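Local coordinates for RagB/SusD family nutrient uptake outer membrane protein (Bacteroides thetaiotaomicron, PDB 7KV2), which probably binds beta-glucan at the bacterial cell surface as a SusD-family outer-membrane protein serving glycan uptake, at residues A53-L57 with L150-Y154; A141-A145 with V197-L203; S333-R338 with R435-V439. All blocks are in the same frame, centred on the assembly; numbering follows the deposited sequence.

Overall arrangement
The three contacts illustrate how a SusD-type chain in which helices far outnumber strands is tied together over long sequence separations. Contacts 1 and 2 share helix 137-162 and alternate along the chain; their centres lie 16 Å apart and their nearest atoms about 5 Å apart, without touching. Contact 1, 13 Å from the chain's centre, is buried, whereas contact 2, at 24 Å, is partly open. Contact 3 lies in the later part of the chain, on the opposite side of the chain's centre from contact 1; its centre is 35 Å from that of contact 1 and 40 Å from that of contact 2. The bound sodium ion lies about 12 Å from the side chain of R435 in contact 3.

Contact 1. Residues A53-L57 with L150-Y154; sequences AYDPL and LRVFY
A buried tyrosine hydroxyl that bonds to the backbone of a turn is the organising principle here. The chain of 53-57 turns after helix 43-53 into a 3-10 segment (55-57), with L57 N bonded back to Y54 O at 3.2 Å; residues 150-154 are helical throughout, with Y154 N donating to L150 O at 2.9 Å. In register, the CA of Y54 lies 7.2 Å from that of L150, and the CA of L57 lies 8.0 Å from that of Y154.

The polar bonds centre on Y154, whose m rotamer carries its OH to the turn. Y154 OH donates to A53 O at 2.6 Å and accepts a weak bond from L57 N at 3.2 Å, so one hydroxyl links the carbonyl just before the turn and, weakly, the amide that closes it, with both backbone atoms near the plane of the ring.

The aromatic term is a CH-pi contact: L150 CD1 sits 3.5 Å from the Y54 ring centroid, only 3° off the normal. Y54 OH itself is hydrogen-bonded to Q146, on the helix that carries L150, and to V215 N.

Apolar packing fills the rest. L57, rotamer mt, places CD1 3.8 Å from L150 CD2 and CD2 3.5 Å from F153 CD1; L57 CD2 also lies 3.8 Å from Y154 CE1, and P56 CB 3.8 Å from the same carbon. L150, likewise mt, brings CD1 within 4.2 Å of A53 CB. Helix 110-130 touches P56, L150 and Y154. This buried docking of a 3-10 turn on helix 137-162 is consistent with the TPR-related helical part of the SusD fold.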
# COMPACT_ATOMS: atom_id res chain seq x y z
N ALA A 53 6.43 -1.53 17.99
CA ALA A 53 5.40 -0.62 17.42
C ALA A 53 5.38 -0.71 15.88
O ALA A 53 4.37 -0.28 15.29
CB ALA A 53 5.61 0.79 17.84
N TYR A 54 6.49 -1.13 15.27
CA TYR A 54 6.61 -1.32 13.79
C TYR A 54 5.98 -2.65 13.35
O TYR A 54 5.70 -2.80 12.13
CB TYR A 54 8.08 -1.31 13.35
CG TYR A 54 8.76 0.04 13.32
CD1 TYR A 54 9.38 0.56 14.45
CD2 TYR A 54 8.83 0.79 12.16
CE1 TYR A 54 10.02 1.79 14.42
CE2 TYR A 54 9.49 2.02 12.11
CZ TYR A 54 10.10 2.53 13.24
OH TYR A 54 10.73 3.74 13.21
N ASP A 55 5.78 -3.63 14.23
CA ASP A 55 5.48 -5.01 13.76
C ASP A 55 4.16 -5.05 13.01
O ASP A 55 4.05 -5.76 12.01
CB ASP A 55 5.50 -6.02 14.90
CG ASP A 55 6.89 -6.56 15.15
OD1 ASP A 55 7.55 -6.98 14.17
OD2 ASP A 55 7.31 -6.55 16.32
N PRO A 56 3.08 -4.37 13.47
CA PRO A 56 1.78 -4.47 12.78
C PRO A 56 1.80 -3.95 11.33
O PRO A 56 0.93 -4.32 10.56
CB PRO A 56 0.86 -3.66 13.71
CG PRO A 56 1.50 -3.87 15.07
CD PRO A 56 2.97 -3.66 14.77
N LEU A 57 2.80 -3.16 10.95
CA LEU A 57 3.03 -2.81 9.51
C LEU A 57 3.00 -4.07 8.65
O LEU A 57 2.43 -3.98 7.52
CB LEU A 57 4.37 -2.08 9.31
CG LEU A 57 4.44 -0.67 9.86
CD1 LEU A 57 5.86 -0.15 9.73
CD2 LEU A 57 3.44 0.28 9.21
N LEU A 150 4.29 6.54 13.16
CA LEU A 150 3.64 5.21 12.99
C LEU A 150 2.18 5.31 13.39
O LEU A 150 1.33 4.69 12.73
CB LEU A 150 4.37 4.14 13.80
CG LEU A 150 5.72 3.69 13.24
CD1 LEU A 150 6.42 2.82 14.27
CD2 LEU A 150 5.57 2.90 11.93
N ARG A 151 1.87 6.06 14.44
CA ARG A 151 0.46 6.09 14.90
C ARG A 151 -0.41 6.71 13.81
O ARG A 151 -1.49 6.19 13.59
CB ARG A 151 0.33 6.87 16.21
CG ARG A 151 -1.05 6.77 16.82
CD ARG A 151 -1.04 7.18 18.31
NE ARG A 151 -0.72 8.59 18.43
CZ ARG A 151 -0.25 9.18 19.55
NH1 ARG A 151 -0.04 8.48 20.65
NH2 ARG A 151 0.01 10.46 19.55
N VAL A 152 0.03 7.78 13.16
CA VAL A 152 -0.70 8.45 12.05
C VAL A 152 -0.80 7.46 10.88
O VAL A 152 -1.88 7.41 10.24
CB VAL A 152 -0.04 9.78 11.66
CG1 VAL A 152 -0.75 10.43 10.47
CG2 VAL A 152 -0.02 10.77 12.83
N PHE A 153 0.27 6.71 10.64
CA PHE A 153 0.33 5.69 9.53
C PHE A 153 -0.78 4.64 9.77
O PHE A 153 -1.59 4.34 8.88
CB PHE A 153 1.74 5.11 9.39
CG PHE A 153 1.93 4.29 8.13
CD1 PHE A 153 1.48 2.99 8.03
CD2 PHE A 153 2.40 4.90 6.96
CE1 PHE A 153 1.60 2.27 6.85
CE2 PHE A 153 2.50 4.19 5.78
CZ PHE A 153 2.11 2.87 5.73
N TYR A 154 -0.94 4.17 11.00
CA TYR A 154 -1.96 3.15 11.31
C TYR A 154 -3.37 3.78 11.27
O TYR A 154 -4.32 3.10 10.78
CB TYR A 154 -1.63 2.50 12.66
CG TYR A 154 -0.37 1.70 12.73
CD1 TYR A 154 -0.18 0.59 11.90
CD2 TYR A 154 0.59 1.96 13.69
CE1 TYR A 154 0.94 -0.21 12.03
CE2 TYR A 154 1.73 1.18 13.80
CZ TYR A 154 1.92 0.10 12.96
OH TYR A 154 3.01 -0.72 13.06

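Contact 2. Residues A141-A145 with V197-L203; sequences AYYEA and VIQLNVL
Small residues let a helix approach a neighbouring helix end closely, and A145 shows how. Segment 141-145 is helical; 197-203 finishes helix 183-200, N201 taking positive phi (phi/psi 60°/46°) before the chain continues through V202 and L203. CA atoms pair at 5.0 Å for A145-V197, 6.5 Å for A141-L200 and 5.7 Å for Y142-V202.

Around the methyl of A145 four side chains gather: V202 (p) puts CG1 3.6 Å from A145 CB, L203 (mt) its CD2 at 3.8 Å, L200 (mt) its CD1 at 4.1 Å, and V197 (t) its CG1 at 4.2 Å. L200 CD2 also lies 4.2 Å from A141 CB. Y142 CB lies 3.6 Å from V202 CG2; chi1 t then directs the ring so that L203 CD2 meets its edge, 4.0 Å from Y142 CE1. No hydrogen bond crosses the segments.

V220 of helix 217-231 touches both V197 and L203. Helix 137-162 thus packs, through A141 and A145, against the C-terminal turn of helix 183-200 and the loop that follows, consistent with the TPR-related helical region of SusD proteins.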
# COMPACT_ATOMS: atom_id res chain seq x y z
N ALA A 141 12.89 12.27 22.11
CA ALA A 141 12.31 12.98 20.94
C ALA A 141 12.32 12.04 19.71
O ALA A 141 11.32 12.04 18.97
CB ALA A 141 13.09 14.25 20.68
N TYR A 142 13.40 11.27 19.53
CA TYR A 142 13.55 10.31 18.41
C TYR A 142 12.53 9.17 18.58
O TYR A 142 11.91 8.82 17.57
CB TYR A 142 14.97 9.76 18.31
CG TYR A 142 15.20 8.79 17.17
CD1 TYR A 142 14.81 9.09 15.86
CD2 TYR A 142 15.81 7.57 17.39
CE1 TYR A 142 15.03 8.19 14.82
CE2 TYR A 142 16.04 6.67 16.36
CZ TYR A 142 15.66 6.98 15.07
OH TYR A 142 15.90 6.06 14.08
N TYR A 143 12.40 8.59 19.76
CA TYR A 143 11.42 7.50 20.03
C TYR A 143 10.01 8.03 19.76
O TYR A 143 9.17 7.31 19.18
CB TYR A 143 11.54 6.97 21.47
CG TYR A 143 12.90 6.44 21.84
CD1 TYR A 143 13.78 5.96 20.87
CD2 TYR A 143 13.33 6.40 23.16
CE1 TYR A 143 15.04 5.48 21.19
CE2 TYR A 143 14.58 5.90 23.50
CZ TYR A 143 15.45 5.47 22.52
OH TYR A 143 16.68 4.97 22.80
N GLU A 144 9.74 9.24 20.24
CA GLU A 144 8.45 9.94 20.07
C GLU A 144 8.20 10.18 18.58
O GLU A 144 7.06 9.96 18.13
CB GLU A 144 8.50 11.33 20.73
CG GLU A 144 8.33 11.29 22.25
CD GLU A 144 8.37 12.66 22.94
OE1 GLU A 144 8.80 13.66 22.30
OE2 GLU A 144 7.97 12.72 24.12
N ALA A 145 9.18 10.68 17.85
CA ALA A 145 9.04 10.94 16.39
C ALA A 145 8.62 9.63 15.69
O ALA A 145 7.70 9.69 14.88
CB ALA A 145 10.30 11.51 15.82
N VAL A 197 5.74 15.96 14.84
CA VAL A 197 6.89 15.07 14.54
C VAL A 197 7.88 15.87 13.70
O VAL A 197 9.10 15.76 13.94
CB VAL A 197 6.43 13.81 13.77
CG1 VAL A 197 7.60 13.19 13.04
CG2 VAL A 197 5.73 12.84 14.69
N ILE A 198 7.40 16.62 12.71
CA ILE A 198 8.29 17.39 11.81
C ILE A 198 9.05 18.40 12.68
O ILE A 198 10.27 18.58 12.50
CB ILE A 198 7.49 18.04 10.67
CG1 ILE A 198 7.00 16.95 9.68
CG2 ILE A 198 8.30 19.11 9.97
CD1 ILE A 198 5.89 17.37 8.73
N GLN A 199 8.33 19.04 13.60
CA GLN A 199 8.92 20.13 14.42
C GLN A 199 9.92 19.56 15.44
O GLN A 199 10.75 20.34 15.91
CB GLN A 199 7.81 20.92 15.10
CG GLN A 199 6.97 21.71 14.11
CD GLN A 199 5.73 22.27 14.77
OE1 GLN A 199 5.58 22.21 15.98
NE2 GLN A 199 4.81 22.79 13.98
N LEU A 200 9.86 18.27 15.80
CA LEU A 200 10.88 17.69 16.72
C LEU A 200 12.27 17.78 16.05
O LEU A 200 13.27 17.88 16.77
CB LEU A 200 10.54 16.24 17.09
CG LEU A 200 9.40 16.08 18.09
CD1 LEU A 200 8.96 14.63 18.17
CD2 LEU A 200 9.79 16.58 19.49
N ASN A 201 12.33 17.71 14.71
CA ASN A 201 13.57 17.91 13.92
C ASN A 201 14.65 16.89 14.33
O ASN A 201 15.84 17.28 14.51
CB ASN A 201 14.08 19.34 14.08
CG ASN A 201 15.14 19.66 13.07
OD1 ASN A 201 15.16 19.09 11.98
ND2 ASN A 201 16.04 20.57 13.42
N VAL A 202 14.28 15.61 14.44
CA VAL A 202 15.19 14.52 14.90
C VAL A 202 15.26 13.39 13.85
O VAL A 202 16.11 12.52 13.99
CB VAL A 202 14.71 13.99 16.26
CG1 VAL A 202 13.29 13.44 16.23
CG2 VAL A 202 15.69 12.98 16.83
N LEU A 203 14.38 13.35 12.86
CA LEU A 203 14.36 12.21 11.90
C LEU A 203 15.36 12.48 10.79
O LEU A 203 15.41 13.56 10.23
CB LEU A 203 12.95 12.10 11.32
CG LEU A 203 11.90 11.58 12.29
CD1 LEU A 203 10.51 11.58 11.68
CD2 LEU A 203 12.25 10.19 12.81

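Contact 3. Residues S333-R338 with R435-V439; sequences SNNDTR and RAGLV
This contact joins two helix ends: the start of helix 337-342 is docked on the residues that terminate helix 425-435. S333 to D336 form a type I beta turn, closed by D336 N to S333 O at 3.0 Å, and D336 is the N-cap. On the other segment G437, at phi/psi 93°/8°, ends helix 425-435 in a Schellman motif; a CB at this glycine would clash with N335 O. T337 and A436 are the closest pair in register, with CA atoms 5.1 Å apart.

The central bond is T337 N to A436 O, 2.7 Å and nearly straight at 173°, which uses a carbonyl at the end of one helix to satisfy an amide at the start of the other. D336 CA adds a CA-H...O contact to A436 O at 3.4 Å. N335, chi1 p, brings ND2 to G437 O in a weak bond of 3.0 Å, and a water lies 2.8 Å from T337 OG1 while donating to R435 O, also at 2.8 Å.

Beneath these, D336 (chi1 t) takes R338 N at 3.0 Å on OD1 as the cap, and R338 NE at 2.9 Å on OD1 and NH2 at 2.9 Å on OD2 as a salt bridge. The A436 methyl lies over the guanidinium face, CB 3.3 Å from R338 NE. L438 (mt) reaches CD1 to 3.6 Å from D336 OD2.

R338 is also bridged to E452 and E456 on helix 446-456, and R435 to E272 and E456, so the paired ends of helices 337-342 and 425-435 are fastened by charge to helix 446-456 and to the residue preceding strand 273-277.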
# COMPACT_ATOMS: atom_id res chain seq x y z
N SER A 333 1.01 2.14 -24.01
CA SER A 333 1.81 2.15 -25.27
C SER A 333 2.79 0.97 -25.26
O SER A 333 3.24 0.54 -24.18
CB SER A 333 2.43 3.51 -25.43
OG SER A 333 3.55 3.47 -26.28
N ASN A 334 3.08 0.38 -26.44
CA ASN A 334 4.01 -0.76 -26.67
C ASN A 334 5.42 -0.51 -26.10
O ASN A 334 6.11 -1.49 -25.76
CB ASN A 334 4.26 -1.01 -28.18
CG ASN A 334 3.07 -1.64 -28.86
OD1 ASN A 334 2.43 -2.54 -28.30
ND2 ASN A 334 2.76 -1.16 -30.05
N ASN A 335 5.85 0.72 -26.03
CA ASN A 335 7.22 1.07 -25.55
C ASN A 335 7.16 1.61 -24.11
O ASN A 335 8.21 2.07 -23.63
CB ASN A 335 7.87 2.10 -26.47
CG ASN A 335 7.03 3.34 -26.51
OD1 ASN A 335 5.81 3.25 -26.63
ND2 ASN A 335 7.66 4.49 -26.39
N ASP A 336 6.00 1.57 -23.45
CA ASP A 336 5.91 1.86 -22.00
C ASP A 336 6.45 0.61 -21.27
O ASP A 336 5.75 -0.49 -21.31
CB ASP A 336 4.50 2.24 -21.59
CG ASP A 336 4.40 2.89 -20.23
OD1 ASP A 336 5.19 2.46 -19.30
OD2 ASP A 336 3.57 3.83 -20.08
N THR A 337 7.61 0.73 -20.63
CA THR A 337 8.26 -0.41 -19.91
C THR A 337 7.35 -0.88 -18.76
O THR A 337 7.54 -2.02 -18.25
CB THR A 337 9.66 -0.06 -19.39
OG1 THR A 337 9.53 1.04 -18.47
CG2 THR A 337 10.61 0.25 -20.54
N ARG A 338 6.47 -0.01 -18.28
CA ARG A 338 5.55 -0.34 -17.15
C ARG A 338 4.55 -1.42 -17.57
O ARG A 338 3.99 -2.08 -16.68
CB ARG A 338 4.85 0.89 -16.62
CG ARG A 338 5.83 1.93 -16.11
CD ARG A 338 5.12 3.17 -15.68
NE ARG A 338 4.62 3.92 -16.85
CZ ARG A 338 4.31 5.21 -16.85
NH1 ARG A 338 4.41 5.95 -15.75
NH2 ARG A 338 3.91 5.78 -17.99
N ARG A 435 10.92 8.14 -17.95
CA ARG A 435 11.63 7.00 -17.31
C ARG A 435 11.01 5.71 -17.85
O ARG A 435 11.76 4.78 -18.08
CB ARG A 435 11.57 7.07 -15.78
CG ARG A 435 12.35 5.95 -15.10
CD ARG A 435 11.45 4.74 -14.84
NE ARG A 435 10.46 4.99 -13.79
CZ ARG A 435 10.66 4.94 -12.46
NH1 ARG A 435 11.85 4.71 -11.95
NH2 ARG A 435 9.65 5.18 -11.64
N ALA A 436 9.71 5.70 -18.11
CA ALA A 436 8.96 4.52 -18.62
C ALA A 436 9.23 4.22 -20.10
O ALA A 436 8.65 3.23 -20.61
CB ALA A 436 7.50 4.73 -18.35
N GLY A 437 10.09 4.98 -20.77
CA GLY A 437 10.46 4.73 -22.18
C GLY A 437 9.61 5.53 -23.17
O GLY A 437 9.75 5.27 -24.38
N LEU A 438 8.76 6.45 -22.72
CA LEU A 438 7.80 7.15 -23.61
C LEU A 438 8.55 8.33 -24.23
O LEU A 438 9.30 9.04 -23.50
CB LEU A 438 6.54 7.60 -22.87
CG LEU A 438 5.67 6.46 -22.31
CD1 LEU A 438 4.51 6.99 -21.53
CD2 LEU A 438 5.17 5.56 -23.42
N VAL A 439 8.43 8.53 -25.53
CA VAL A 439 9.24 9.61 -26.18
C VAL A 439 8.43 10.91 -26.18
O VAL A 439 9.05 11.97 -26.13
CB VAL A 439 9.71 9.22 -27.59
CG1 VAL A 439 10.49 7.91 -27.58
CG2 VAL A 439 8.58 9.16 -28.58
O HOH W 1 12.05 2.01 -17.72